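PDB 6JWS: 7,8-dihydro-6-hydroxymethylpterin pyrophosphokinase-dihydropteroate synthase from Plasmodium falciparum, which probably catalyses two successive steps of folate synthesis, ATP-dependent pyrophosphorylation of 6-hydroxymethyl-7,8-dihydropterin and condensation of the resulting diphosphate with 4-aminobenzoate to give 7,8-dihydropteroate. Local coordinates for residues Y162-T167 against D380-L385; K355-M360 against N367-N372; I429-E434 against V453-L458. The protein carries 1 engineered substitution. One frame throughout, in Å; residues are numbered along the deposited sequence.

How the contacts relate
Contacts 1 and 2 belong to the kinase half of the chain and its connection to the synthase, contact 3 to the TIM barrel of the synthase. Contact 2 is nested in the chain loop that contact 1 closes; their centres are 18 Å apart, with nearest atoms about 6 Å apart. Contact 3 follows in series, its centre 30 Å from that of contact 1. Contacts 2 and 3 lie on opposite sides of the chain's centre, 44 Å apart between centres. The Tyr-164 side chain of contact 1 lies about 14 Å from a bound magnesium ion, and that of Ile-431 in contact 3 about 11 Å from bound pteroic acid, so these two contacts are neighbours of the sites rather than part of them.

Contact 1 of 3, residues Y162-T167 against D380-L385; sequences YFYNLT and DRISYL
Tyr-164 meets Ile-382 over one face of the six-stranded antiparallel sheet of the kinase domain; strands 46-57 and 372-377 separate their two strands in the sheet, and the side chains meet above that face. Along 162-167, Phe-163 comes first, its backbone paired with Thr-57 of strand 46-57.

Tyr-164 follows, its backbone turned to Thr-24 on the other side. Its CA is 10.1 Å from CA of Ile-382, too far for direct strand pairing but short for flat strands with two others between them, which suggests that the sheet curls here. Tyrosine suits this place because its long ring can span the gap while its hydroxyl reaches the carboxylate of Glu-56. Its CE2 lies 3.9 Å from CD1 of Ile-382, and its CD2 is 4.1 Å from the same methyl. The methyl approaches the ring obliquely, and the two side chains cross at about a right angle. Ile-382 reaches it with an extended outer arm (chi2 169°), which carries CD1 well out from its own edge strand. Both side chains also rest on Ala-30 of helix 30-44, which covers this face of the sheet.

Beyond the tyrosine, backbone bonds continue the pairing: Asn-165 with Tyr-55, Leu-166 with Leu-22 and Thr-167 with Ser-52.

The other branch of Ile-382 serves its own strand: CG2 sits 4.0 Å above the plane of the Tyr-384 ring, displaced toward the rim. The phenol oxygens, Tyr-164 OH and Tyr-384 OH, stand 4.3 Å apart, and both hydrogen-bond to one carboxylate oxygen, OE1 of Glu-56.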
loop_
_atom_site.group_PDB
_atom_site.type_symbol
_atom_site.label_atom_id
_atom_site.label_comp_id
_atom_site.label_asym_id
_atom_site.label_seq_id
_atom_site.Cartn_x
_atom_site.Cartn_y
_atom_site.Cartn_z
ATOM N N TYR B 162 14.067 -28.260 6.553
ATOM C CA TYR B 162 12.711 -27.841 6.861
ATOM C C TYR B 162 11.858 -29.068 7.176
ATOM O O TYR B 162 12.054 -30.137 6.596
ATOM C CB TYR B 162 12.104 -27.102 5.667
ATOM C CG TYR B 162 12.737 -25.779 5.310
ATOM C CD1 TYR B 162 12.490 -24.638 6.058
ATOM C CD2 TYR B 162 13.548 -25.660 4.191
ATOM C CE1 TYR B 162 13.047 -23.415 5.717
ATOM C CE2 TYR B 162 14.117 -24.445 3.838
ATOM C CZ TYR B 162 13.864 -23.319 4.603
ATOM O OH TYR B 162 14.412 -22.116 4.263
ATOM N N PHE B 163 10.902 -28.897 8.094
ATOM C CA PHE B 163 9.903 -29.917 8.361
ATOM C C PHE B 163 8.545 -29.460 7.822
ATOM O O PHE B 163 8.219 -28.269 7.856
ATOM C CB PHE B 163 9.840 -30.233 9.857
ATOM C CG PHE B 163 10.979 -31.065 10.393
ATOM C CD1 PHE B 163 12.239 -30.514 10.588
ATOM C CD2 PHE B 163 10.783 -32.399 10.727
ATOM C CE1 PHE B 163 13.283 -31.283 11.082
ATOM C CE2 PHE B 163 11.824 -33.166 11.233
ATOM C CZ PHE B 163 13.074 -32.608 11.405
ATOM N N TYR B 164 7.776 -30.432 7.321
ATOM C CA TYR B 164 6.430 -30.241 6.810
ATOM C C TYR B 164 5.501 -31.083 7.666
ATOM O O TYR B 164 5.691 -32.293 7.795
ATOM C CB TYR B 164 6.357 -30.518 5.302
ATOM C CG TYR B 164 7.282 -29.600 4.550
ATOM C CD1 TYR B 164 8.617 -29.942 4.351
ATOM C CD2 TYR B 164 6.864 -28.342 4.154
ATOM C CE1 TYR B 164 9.504 -29.071 3.736
ATOM C CE2 TYR B 164 7.738 -27.462 3.535
ATOM C CZ TYR B 164 9.063 -27.822 3.338
ATOM O OH TYR B 164 9.938 -26.957 2.743
ATOM N N ASN B 165 4.502 -30.412 8.239
ATOM C CA ASN B 165 3.793 -30.922 9.393
ATOM C C ASN B 165 2.298 -30.699 9.224
ATOM O O ASN B 165 1.873 -29.657 8.747
ATOM C CB ASN B 165 4.196 -30.120 10.633
ATOM C CG ASN B 165 4.578 -31.004 11.792
ATOM O OD1 ASN B 165 5.581 -31.720 11.720
ATOM N ND2 ASN B 165 3.793 -30.947 12.861
ATOM N N LEU B 166 1.518 -31.631 9.757
ATOM C CA LEU B 166 0.075 -31.527 9.752
ATOM C C LEU B 166 -0.446 -32.407 10.880
ATOM O O LEU B 166 0.047 -33.517 11.043
ATOM C CB LEU B 166 -0.391 -32.023 8.374
ATOM C CG LEU B 166 -1.851 -32.437 8.258
ATOM C CD1 LEU B 166 -2.715 -31.200 8.294
ATOM C CD2 LEU B 166 -2.071 -33.170 6.955
ATOM N N THR B 167 -1.427 -31.915 11.640
ATOM C CA THR B 167 -2.147 -32.756 12.587
ATOM C C THR B 167 -3.501 -33.186 12.015
ATOM O O THR B 167 -4.005 -32.573 11.069
ATOM C CB THR B 167 -2.230 -32.119 13.983
ATOM O OG1 THR B 167 -2.906 -30.857 13.941
ATOM C CG2 THR B 167 -0.882 -32.032 14.686
ATOM N N ASP B 380 -1.530 -29.684 -6.248
ATOM C CA ASP B 380 -0.672 -30.725 -5.706
ATOM C C ASP B 380 0.649 -30.130 -5.212
ATOM O O ASP B 380 1.564 -30.872 -4.875
ATOM C CB ASP B 380 -0.504 -31.890 -6.695
ATOM C CG ASP B 380 -0.029 -31.510 -8.093
ATOM O OD1 ASP B 380 0.549 -30.403 -8.256
ATOM O OD2 ASP B 380 -0.237 -32.334 -9.033
ATOM N N ARG B 381 0.737 -28.796 -5.151
ATOM C CA ARG B 381 1.952 -28.119 -4.723
ATOM C C ARG B 381 1.682 -27.199 -3.525
ATOM O O ARG B 381 0.576 -26.688 -3.325
ATOM C CB ARG B 381 2.547 -27.352 -5.912
ATOM C CG ARG B 381 3.779 -27.991 -6.538
ATOM C CD ARG B 381 3.644 -29.393 -7.106
ATOM N NE ARG B 381 4.809 -30.223 -6.798
ATOM C CZ ARG B 381 5.117 -31.388 -7.385
ATOM N NH1 ARG B 381 4.357 -31.883 -8.352
ATOM N NH2 ARG B 381 6.205 -32.045 -7.013
ATOM N N ILE B 382 2.738 -26.983 -2.737
ATOM C CA ILE B 382 2.800 -26.032 -1.633
ATOM C C ILE B 382 2.631 -24.593 -2.136
ATOM O O ILE B 382 3.325 -24.167 -3.058
ATOM C CB ILE B 382 4.165 -26.215 -0.939
ATOM C CG1 ILE B 382 4.216 -27.504 -0.122
ATOM C CG2 ILE B 382 4.579 -25.006 -0.113
ATOM C CD1 ILE B 382 5.633 -27.821 0.327
ATOM N N SER B 383 1.712 -23.843 -1.508
ATOM C CA SER B 383 1.646 -22.391 -1.629
ATOM C C SER B 383 1.783 -21.825 -0.220
ATOM O O SER B 383 1.122 -22.300 0.699
ATOM C CB SER B 383 0.335 -21.914 -2.250
ATOM O OG SER B 383 0.203 -22.273 -3.623
ATOM N N TYR B 384 2.644 -20.827 -0.048
ATOM C CA TYR B 384 2.765 -20.199 1.254
ATOM C C TYR B 384 1.663 -19.158 1.392
ATOM O O TYR B 384 1.582 -18.243 0.564
ATOM C CB TYR B 384 4.137 -19.530 1.408
ATOM C CG TYR B 384 5.276 -20.511 1.346
ATOM C CD1 TYR B 384 5.519 -21.383 2.391
ATOM C CD2 TYR B 384 6.047 -20.627 0.198
ATOM C CE1 TYR B 384 6.522 -22.329 2.312
ATOM C CE2 TYR B 384 7.078 -21.548 0.113
ATOM C CZ TYR B 384 7.309 -22.401 1.175
ATOM O OH TYR B 384 8.329 -23.304 1.104
ATOM N N LEU B 385 0.831 -19.309 2.436
ATOM C CA LEU B 385 -0.259 -18.376 2.645
ATOM C C LEU B 385 0.310 -16.959 2.682
ATOM O O LEU B 385 1.281 -16.695 3.389
ATOM C CB LEU B 385 -0.978 -18.699 3.960
ATOM C CG LEU B 385 -2.305 -17.954 4.126
ATOM C CD1 LEU B 385 -3.278 -18.379 3.035
ATOM C CD2 LEU B 385 -2.916 -18.200 5.489
#

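Contact 2 of 3, residues K355-M360 against N367-N372; sequences KYVSRM and NIKENN
Ile-368 lays its beta-branched side chain against helix 349-364 just after the chain has left that helix, touching Val-357 and Met-360. These two residues are three apart in the helix, so both can present to the same partner. At the root of the isoleucine, CB lies 4.2 Å from CG of Met-360, whose flexible thioether chain can mould itself to a branched neighbour. The short branch, CG2, sits between the backbone N and the carbonyl carbon, and from there it lies 4.0 Å from both CG2 and CA of Val-357. The longer branch swings the other way: with CG1 opposite the backbone N (chi1 -165°), CG1 comes to 4.4 Å from Met-360 CG, and CD1 beyond it lies only loosely near the thioether. Tyr-327 of helix 327-336 touches both Val-357 and Ile-368 as well and completes this small apolar patch.

One water ties the two backbones together at the margin: it donates to Val-357 O at 2.7 Å and accepts from Ile-368 N at 3.1 Å, bridging the helix to the loop. Of Lys-369 only the tip, NZ, comes near, 4.2 Å from Val-357 CG2, where it is held by a hydrogen bond to Tyr-353 OH.

Within the loop, ND2 of Asn-372 points almost straight (171°) at Ile-368 O, in the carbonyl plane, although the modelled length of 2.5 Å is doubtfully short. Asn-367 OD1 accepts from Lys-369 N at 3.2 Å, the donor standing well above the carbonyl plane. Asparagine fits here because its short amide can stand in for a backbone carbonyl. The result is an Asx turn opening two overlapping type I beta turns, a compact connection from helix 349-364 into strand 372-377.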
loop_
_atom_site.group_PDB
_atom_site.type_symbol
_atom_site.label_atom_id
_atom_site.label_comp_id
_atom_site.label_asym_id
_atom_site.label_seq_id
_atom_site.Cartn_x
_atom_site.Cartn_y
_atom_site.Cartn_z
ATOM N N LYS B 355 1.558 -18.383 24.717
ATOM C CA LYS B 355 2.624 -18.149 25.674
ATOM C C LYS B 355 3.962 -18.450 25.018
ATOM O O LYS B 355 4.939 -17.744 25.257
ATOM C CB LYS B 355 2.394 -18.954 26.959
ATOM C CG LYS B 355 1.612 -18.210 28.040
ATOM C CD LYS B 355 0.649 -19.066 28.854
ATOM C CE LYS B 355 1.244 -19.647 30.125
ATOM N NZ LYS B 355 0.414 -20.747 30.684
ATOM N N TYR B 356 3.984 -19.476 24.164
ATOM C CA TYR B 356 5.196 -19.836 23.455
ATOM C C TYR B 356 5.621 -18.685 22.538
ATOM O O TYR B 356 6.798 -18.345 22.470
ATOM C CB TYR B 356 4.956 -21.133 22.683
ATOM C CG TYR B 356 6.209 -21.860 22.281
ATOM C CD1 TYR B 356 7.041 -21.365 21.289
ATOM C CD2 TYR B 356 6.555 -23.059 22.893
ATOM C CE1 TYR B 356 8.212 -22.022 20.944
ATOM C CE2 TYR B 356 7.719 -23.737 22.552
ATOM C CZ TYR B 356 8.548 -23.209 21.579
ATOM O OH TYR B 356 9.672 -23.895 21.224
ATOM N N VAL B 357 4.645 -18.105 21.821
ATOM C CA VAL B 357 4.913 -17.033 20.880
ATOM C C VAL B 357 5.475 -15.836 21.644
ATOM O O VAL B 357 6.481 -15.258 21.237
ATOM C CB VAL B 357 3.659 -16.631 20.069
ATOM C CG1 VAL B 357 3.897 -15.356 19.256
ATOM C CG2 VAL B 357 3.173 -17.761 19.170
ATOM N N SER B 358 4.803 -15.458 22.733
ATOM C CA SER B 358 5.162 -14.215 23.391
ATOM C C SER B 358 6.463 -14.365 24.188
ATOM O O SER B 358 7.258 -13.433 24.254
ATOM C CB SER B 358 4.021 -13.642 24.181
ATOM O OG SER B 358 3.744 -14.449 25.295
ATOM N N ARG B 359 6.733 -15.567 24.699
ATOM C CA ARG B 359 8.008 -15.810 25.350
ATOM C C ARG B 359 9.161 -15.847 24.347
ATOM O O ARG B 359 10.255 -15.411 24.681
ATOM C CB ARG B 359 7.933 -17.034 26.265
ATOM C CG ARG B 359 7.571 -16.662 27.692
ATOM C CD ARG B 359 6.492 -17.498 28.327
ATOM N NE ARG B 359 6.809 -18.911 28.294
ATOM C CZ ARG B 359 6.325 -19.811 29.151
ATOM N NH1 ARG B 359 5.511 -19.436 30.127
ATOM N NH2 ARG B 359 6.656 -21.085 29.025
ATOM N N MET B 360 8.950 -16.367 23.128
ATOM C CA MET B 360 10.031 -16.293 22.153
ATOM C C MET B 360 10.353 -14.827 21.844
ATOM O O MET B 360 11.516 -14.469 21.674
ATOM C CB MET B 360 9.732 -17.043 20.848
ATOM C CG MET B 360 9.801 -18.555 20.982
ATOM S SD MET B 360 11.479 -19.286 21.036
ATOM C CE MET B 360 12.410 -18.067 20.124
ATOM N N ASN B 367 10.704 -13.586 16.387
ATOM C CA ASN B 367 9.334 -13.764 15.919
ATOM C C ASN B 367 9.237 -15.163 15.316
ATOM O O ASN B 367 9.772 -15.406 14.230
ATOM C CB ASN B 367 8.869 -12.654 14.970
ATOM C CG ASN B 367 7.458 -12.857 14.433
ATOM O OD1 ASN B 367 6.689 -13.714 14.899
ATOM N ND2 ASN B 367 7.079 -12.037 13.464
ATOM N N ILE B 368 8.618 -16.078 16.078
ATOM C CA ILE B 368 8.612 -17.512 15.808
ATOM C C ILE B 368 7.742 -17.806 14.581
ATOM O O ILE B 368 7.864 -18.868 13.966
ATOM C CB ILE B 368 8.174 -18.306 17.069
ATOM C CG1 ILE B 368 8.492 -19.805 16.999
ATOM C CG2 ILE B 368 6.709 -18.069 17.402
ATOM C CD1 ILE B 368 9.949 -20.149 16.777
ATOM N N LYS B 369 6.885 -16.847 14.213
ATOM C CA LYS B 369 6.013 -16.979 13.054
ATOM C C LYS B 369 6.825 -16.873 11.765
ATOM O O LYS B 369 6.517 -17.560 10.794
ATOM C CB LYS B 369 4.878 -15.952 13.108
ATOM C CG LYS B 369 3.871 -16.147 14.239
ATOM C CD LYS B 369 2.898 -14.996 14.373
ATOM C CE LYS B 369 1.451 -15.422 14.536
ATOM N NZ LYS B 369 1.228 -16.156 15.801
ATOM N N GLU B 370 7.886 -16.056 11.791
ATOM C CA GLU B 370 8.727 -15.711 10.655
ATOM C C GLU B 370 9.120 -16.951 9.856
ATOM O O GLU B 370 9.035 -16.950 8.628
ATOM C CB GLU B 370 10.003 -15.033 11.150
ATOM C CG GLU B 370 10.503 -13.907 10.262
ATOM C CD GLU B 370 10.199 -12.516 10.800
ATOM O OE1 GLU B 370 9.012 -12.118 10.778
ATOM O OE2 GLU B 370 11.146 -11.838 11.257
ATOM N N ASN B 371 9.566 -18.002 10.554
ATOM C CA ASN B 371 10.084 -19.187 9.885
ATOM C C ASN B 371 9.193 -20.401 10.150
ATOM O O ASN B 371 9.658 -21.534 10.119
ATOM C CB ASN B 371 11.523 -19.493 10.304
ATOM C CG ASN B 371 12.526 -18.455 9.843
ATOM O OD1 ASN B 371 12.355 -17.824 8.799
ATOM N ND2 ASN B 371 13.578 -18.274 10.621
ATOM N N ASN B 372 7.916 -20.167 10.440
ATOM C CA ASN B 372 6.982 -21.268 10.607
ATOM C C ASN B 372 5.738 -20.927 9.792
ATOM O O ASN B 372 4.827 -20.279 10.298
ATOM C CB ASN B 372 6.707 -21.556 12.084
ATOM C CG ASN B 372 7.929 -22.094 12.798
ATOM O OD1 ASN B 372 8.320 -23.234 12.573
ATOM N ND2 ASN B 372 8.551 -21.281 13.640
HETATM O O HOH W 1 7.613 -15.015 18.781
#

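Contact 3 of 3, residues I429-E434 against V453-L458; sequences IDIGGE and VPVLQL
Apolar packing makes the whole of this contact: Ile-431, on strand 428-432 of the synthase TIM barrel, meets Val-455 and Leu-456 on helix 448-464, the helix that follows it in the beta-alpha succession. Ile-431 is fully extended (chi1 -170°, chi2 174°), which drives CD1 outward to the helix. There it lies 3.4 Å from CG1 of Val-455, closer than usual for two methyls and perhaps partly a matter of model precision. The same CD1 is 3.9 Å from Leu-456 CG. The shorter branch of Ile-431, CG2, meets the isopropyl fork of Leu-456, at 3.9 Å from CD2 and 4.0 Å from CD1. Both helix side chains run past the isoleucine in the opposite sense, so the methyl groups interleave. Leu-395 of strand 390-396 adds to the cluster by touching Ile-431 and Val-455.

Polar interactions belong to the strand's other face. Asp-430 forms a salt bridge with Arg-686 and a hydrogen bond with Ser-480, both on other strands of the barrel.

Branched aliphatic residues therefore suit the strand-helix interface: they fill it from both sides by shape, without directional bonds, and keep the hydrocarbon apart from the polar groups around Asp-430 on the strand's other face.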
loop_
_atom_site.group_PDB
_atom_site.type_symbol
_atom_site.label_atom_id
_atom_site.label_comp_id
_atom_site.label_asym_id
_atom_site.label_seq_id
_atom_site.Cartn_x
_atom_site.Cartn_y
_atom_site.Cartn_z
ATOM N N ILE B 429 -7.544 -21.116 -14.154
ATOM C CA ILE B 429 -8.684 -20.768 -14.984
ATOM C C ILE B 429 -9.940 -21.257 -14.277
ATOM O O ILE B 429 -10.002 -22.448 -13.940
ATOM C CB ILE B 429 -8.587 -21.412 -16.378
ATOM C CG1 ILE B 429 -7.239 -21.171 -17.055
ATOM C CG2 ILE B 429 -9.762 -20.969 -17.247
ATOM C CD1 ILE B 429 -6.842 -19.720 -17.113
ATOM N N ASP B 430 -10.919 -20.336 -14.124
ATOM C CA ASP B 430 -12.246 -20.618 -13.590
ATOM C C ASP B 430 -13.239 -20.715 -14.747
ATOM O O ASP B 430 -13.577 -19.722 -15.398
ATOM C CB ASP B 430 -12.701 -19.571 -12.560
ATOM C CG ASP B 430 -13.932 -19.948 -11.724
ATOM O OD1 ASP B 430 -14.006 -21.113 -11.255
ATOM O OD2 ASP B 430 -14.811 -19.054 -11.499
ATOM N N ILE B 431 -13.735 -21.928 -14.982
ATOM C CA ILE B 431 -14.683 -22.106 -16.067
ATOM C C ILE B 431 -16.065 -22.267 -15.451
ATOM O O ILE B 431 -16.210 -22.964 -14.450
ATOM C CB ILE B 431 -14.308 -23.311 -16.953
ATOM C CG1 ILE B 431 -15.149 -23.342 -18.232
ATOM C CG2 ILE B 431 -14.451 -24.627 -16.191
ATOM C CD1 ILE B 431 -14.710 -24.423 -19.215
ATOM N N GLY B 432 -17.067 -21.638 -16.066
ATOM C CA GLY B 432 -18.440 -21.853 -15.651
ATOM C C GLY B 432 -19.423 -21.823 -16.821
ATOM O O GLY B 432 -19.144 -21.232 -17.873
ATOM N N GLY B 433 -20.574 -22.478 -16.605
ATOM C CA GLY B 433 -21.678 -22.506 -17.545
ATOM C C GLY B 433 -23.014 -22.172 -16.882
ATOM O O GLY B 433 -24.071 -22.348 -17.487
ATOM N N GLU B 434 -22.968 -21.712 -15.627
ATOM C CA GLU B 434 -24.136 -21.137 -14.971
ATOM C C GLU B 434 -23.796 -19.727 -14.490
ATOM O O GLU B 434 -23.065 -19.553 -13.513
ATOM C CB GLU B 434 -24.646 -22.019 -13.825
ATOM C CG GLU B 434 -25.701 -23.035 -14.246
ATOM C CD GLU B 434 -27.145 -22.558 -14.371
ATOM O OE1 GLU B 434 -27.499 -21.530 -13.748
ATOM O OE2 GLU B 434 -27.923 -23.227 -15.090
ATOM N N VAL B 453 -18.564 -29.237 -20.009
ATOM C CA VAL B 453 -17.772 -30.455 -20.144
ATOM C C VAL B 453 -17.082 -30.514 -21.514
ATOM O O VAL B 453 -15.869 -30.734 -21.555
ATOM C CB VAL B 453 -18.524 -31.748 -19.752
ATOM C CG1 VAL B 453 -17.712 -32.990 -20.098
ATOM C CG2 VAL B 453 -18.874 -31.765 -18.261
ATOM N N PRO B 454 -17.764 -30.284 -22.672
ATOM C CA PRO B 454 -17.084 -30.349 -23.974
ATOM C C PRO B 454 -15.856 -29.436 -24.022
ATOM O O PRO B 454 -14.784 -29.840 -24.497
ATOM C CB PRO B 454 -18.163 -29.946 -25.011
ATOM C CG PRO B 454 -19.485 -30.249 -24.305
ATOM C CD PRO B 454 -19.205 -30.001 -22.827
ATOM N N VAL B 455 -16.013 -28.208 -23.505
ATOM C CA VAL B 455 -14.912 -27.255 -23.461
ATOM C C VAL B 455 -13.740 -27.854 -22.690
ATOM O O VAL B 455 -12.602 -27.828 -23.171
ATOM C CB VAL B 455 -15.334 -25.909 -22.850
ATOM C CG1 VAL B 455 -14.113 -25.067 -22.510
ATOM C CG2 VAL B 455 -16.257 -25.149 -23.798
ATOM N N LEU B 456 -14.031 -28.421 -21.512
ATOM C CA LEU B 456 -12.960 -28.924 -20.664
ATOM C C LEU B 456 -12.283 -30.120 -21.317
ATOM O O LEU B 456 -11.075 -30.296 -21.122
ATOM C CB LEU B 456 -13.493 -29.289 -19.275
ATOM C CG LEU B 456 -13.729 -28.106 -18.335
ATOM C CD1 LEU B 456 -14.419 -28.554 -17.058
ATOM C CD2 LEU B 456 -12.425 -27.385 -18.028
ATOM N N GLN B 457 -13.082 -30.941 -22.027
ATOM C CA GLN B 457 -12.605 -32.110 -22.758
ATOM C C GLN B 457 -11.657 -31.687 -23.886
ATOM O O GLN B 457 -10.581 -32.252 -24.028
ATOM C CB GLN B 457 -13.785 -32.929 -23.297
ATOM C CG GLN B 457 -14.275 -34.002 -22.334
ATOM C CD GLN B 457 -15.664 -34.514 -22.626
ATOM O OE1 GLN B 457 -16.427 -33.944 -23.412
ATOM N NE2 GLN B 457 -16.022 -35.598 -21.954
ATOM N N LEU B 458 -12.050 -30.687 -24.678
ATOM C CA LEU B 458 -11.217 -30.165 -25.750
ATOM C C LEU B 458 -9.934 -29.552 -25.177
ATOM O O LEU B 458 -8.848 -29.749 -25.729
ATOM C CB LEU B 458 -12.041 -29.156 -26.565
ATOM C CG LEU B 458 -11.354 -28.542 -27.791
ATOM C CD1 LEU B 458 -10.854 -29.616 -28.744
ATOM C CD2 LEU B 458 -12.282 -27.593 -28.534
#